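Local coordinates for protein endolysin B (Mycobacterium phage D29, PDB 3HC7) that hydrolyses the ester link between mycolic acids and the arabinogalactan-peptidoglycan of the mycobacterial cell wall, helping the phage lyse its host, at residues A[120-123]-A[124-127]. Sequence-based numbering, arbitrary orientation.
Sequences MRQK and GFAH
Arg121 reaches past the turn and takes hold of the carbonyl of Phe125. From CB the chain runs straight to CD, with Arg121 CG lying 3.3 Å and CD 3.2 Å from Phe125 O. A bend at chi3 (69°) then swings the guanidinium round, and Arg121 NH1 comes back to hydrogen-bond to Phe125 O at 2.8 Å. That oxygen lies almost in the guanidinium plane, yet NH1 stands well above the carbonyl plane of its acceptor. Arg121 NH1 also touches Ala126 CB (3.5 Å), while NE is bonded to Ala169 O and NH2 weakly to Thr140 OG1, which together limit the rotation of this buried group. The chain that Arg121 bridges is a type II beta turn, Gln122 to Phe125, in the loop that leaves strand 110-116 of the alpha/beta-hydrolase parallel sheet; Phe125 N closes it on Gln122 O at 3.3 Å, and Gly124 takes the positive phi of 73°. The Gln122 side chain crosses that of Phe125 at a slant: Gln122 CB lies 3.9 Å from Phe125 CB, and Gln122 NE2 3.9 Å from Phe125 CD1, amide and ring planes 56° apart. Leu151 N and Glu152 OE1 hold that amide from outside, and the Phe125 ring also touches Val158 and Asp160 of strand 157-161.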
ATOM      1  N   MET A 120       1.014   3.649  -4.491  1.00 32.65           N
ATOM      2  CA  MET A 120       2.005   3.428  -5.537  1.00 32.08           C
ATOM      3  C   MET A 120       1.358   2.850  -6.778  1.00 36.09           C
ATOM      4  O   MET A 120       2.048   2.292  -7.633  1.00 38.63           O
ATOM      5  CB  MET A 120       3.074   2.426  -5.082  1.00 33.86           C
ATOM      6  CG  MET A 120       4.060   2.932  -4.050  1.00 37.00           C
ATOM      7  SD  MET A 120       5.154   1.582  -3.525  1.00 32.13           S
ATOM      8  CE  MET A 120       6.124   1.310  -5.008  1.00 26.44           C
ATOM      9  N   ARG A 121       0.040   2.939  -6.879  1.00 34.33           N
ATOM     10  CA  ARG A 121      -0.639   2.300  -8.002  1.00 44.92           C
ATOM     11  C   ARG A 121      -0.129   2.812  -9.352  1.00 46.67           C
ATOM     12  O   ARG A 121      -0.070   4.017  -9.590  1.00 43.43           O
ATOM     13  CB  ARG A 121      -2.154   2.464  -7.905  1.00 45.73           C
ATOM     14  CG  ARG A 121      -2.904   1.695  -8.979  1.00 51.92           C
ATOM     15  CD  ARG A 121      -4.405   1.790  -8.795  1.00 47.31           C
ATOM     16  NE  ARG A 121      -4.901   3.138  -9.063  1.00 48.46           N
ATOM     17  CZ  ARG A 121      -5.133   3.620 -10.282  1.00 51.70           C
ATOM     18  NH1 ARG A 121      -4.908   2.872 -11.355  1.00 53.32           N
ATOM     19  NH2 ARG A 121      -5.587   4.853 -10.428  1.00 55.21           N
ATOM     20  N   GLN A 122       0.246   1.878 -10.222  1.00 42.79           N
ATOM     21  CA  GLN A 122       0.759   2.193 -11.552  1.00 37.53           C
ATOM     22  C   GLN A 122      -0.284   2.971 -12.347  1.00 47.59           C
ATOM     23  O   GLN A 122      -1.487   2.787 -12.147  1.00 48.21           O
ATOM     24  CB  GLN A 122       1.133   0.894 -12.281  1.00 47.36           C
ATOM     25  CG  GLN A 122       1.344   1.027 -13.786  1.00 44.43           C
ATOM     26  CD  GLN A 122       1.779  -0.278 -14.430  1.00 51.37           C
ATOM     27  OE1 GLN A 122       2.508  -1.066 -13.830  1.00 50.00           O
ATOM     28  NE2 GLN A 122       1.334  -0.510 -15.660  1.00 52.83           N
ATOM     29  N   LYS A 123       0.172   3.838 -13.247  1.00 52.86           N
ATOM     30  CA  LYS A 123      -0.744   4.682 -14.010  1.00 55.41           C
ATOM     31  C   LYS A 123      -1.680   3.854 -14.897  1.00 58.49           C
ATOM     32  O   LYS A 123      -1.227   3.028 -15.691  1.00 62.00           O
ATOM     33  CB  LYS A 123       0.029   5.684 -14.870  1.00 61.97           C
ATOM     34  CG  LYS A 123      -0.812   6.874 -15.321  1.00 71.92           C
ATOM     35  CD  LYS A 123      -0.462   7.317 -16.734  1.00 81.79           C
ATOM     36  CE  LYS A 123       1.030   7.563 -16.911  1.00 85.10           C
ATOM     37  NZ  LYS A 123       1.353   7.935 -18.323  1.00 90.09           N
ATOM     38  N   GLY A 124      -2.984   4.075 -14.750  1.00 57.37           N
ATOM     39  CA  GLY A 124      -3.970   3.432 -15.601  1.00 66.79           C
ATOM     40  C   GLY A 124      -4.198   1.956 -15.327  1.00 66.71           C
ATOM     41  O   GLY A 124      -4.916   1.284 -16.062  1.00 74.37           O
ATOM     42  N   PHE A 125      -3.594   1.453 -14.257  1.00 55.01           N
ATOM     43  CA  PHE A 125      -3.715   0.052 -13.875  1.00 55.29           C
ATOM     44  C   PHE A 125      -4.691  -0.108 -12.700  1.00 52.66           C
ATOM     45  O   PHE A 125      -4.333   0.186 -11.565  1.00 50.33           O
ATOM     46  CB  PHE A 125      -2.332  -0.458 -13.476  1.00 55.48           C
ATOM     47  CG  PHE A 125      -2.239  -1.949 -13.339  1.00 56.01           C
ATOM     48  CD1 PHE A 125      -1.595  -2.704 -14.308  1.00 56.06           C
ATOM     49  CD2 PHE A 125      -2.769  -2.595 -12.235  1.00 55.11           C
ATOM     50  CE1 PHE A 125      -1.492  -4.077 -14.186  1.00 55.36           C
ATOM     51  CE2 PHE A 125      -2.675  -3.976 -12.111  1.00 60.71           C
ATOM     52  CZ  PHE A 125      -2.034  -4.715 -13.088  1.00 55.96           C
ATOM     53  N   ALA A 126      -5.910  -0.581 -12.962  1.00 47.44           N
ATOM     54  CA  ALA A 126      -6.902  -0.751 -11.894  1.00 53.81           C
ATOM     55  C   ALA A 126      -7.964  -1.817 -12.177  1.00 66.10           C
ATOM     56  O   ALA A 126      -8.282  -2.104 -13.332  1.00 72.49           O
ATOM     57  CB  ALA A 126      -7.571   0.573 -11.586  1.00 46.42           C
ATOM     58  N   HIS A 127      -8.520  -2.385 -11.105  1.00 61.73           N
ATOM     59  CA  HIS A 127      -9.559  -3.406 -11.212  1.00 64.16           C
ATOM     60  C   HIS A 127     -10.733  -3.040 -10.327  1.00 68.97           C
ATOM     61  O   HIS A 127     -10.552  -2.440  -9.267  1.00 66.42           O
ATOM     62  CB  HIS A 127      -9.033  -4.785 -10.794  1.00 64.02           C
ATOM     63  CG  HIS A 127      -7.918  -5.296 -11.651  1.00 68.09           C
ATOM     64  ND1 HIS A 127      -6.598  -5.259 -11.254  1.00 59.94           N
ATOM     65  CD2 HIS A 127      -7.926  -5.863 -12.882  1.00 65.70           C
ATOM     66  CE1 HIS A 127      -5.840  -5.777 -12.204  1.00 56.71           C
ATOM     67  NE2 HIS A 127      -6.622  -6.149 -13.203  1.00 62.41           N
TER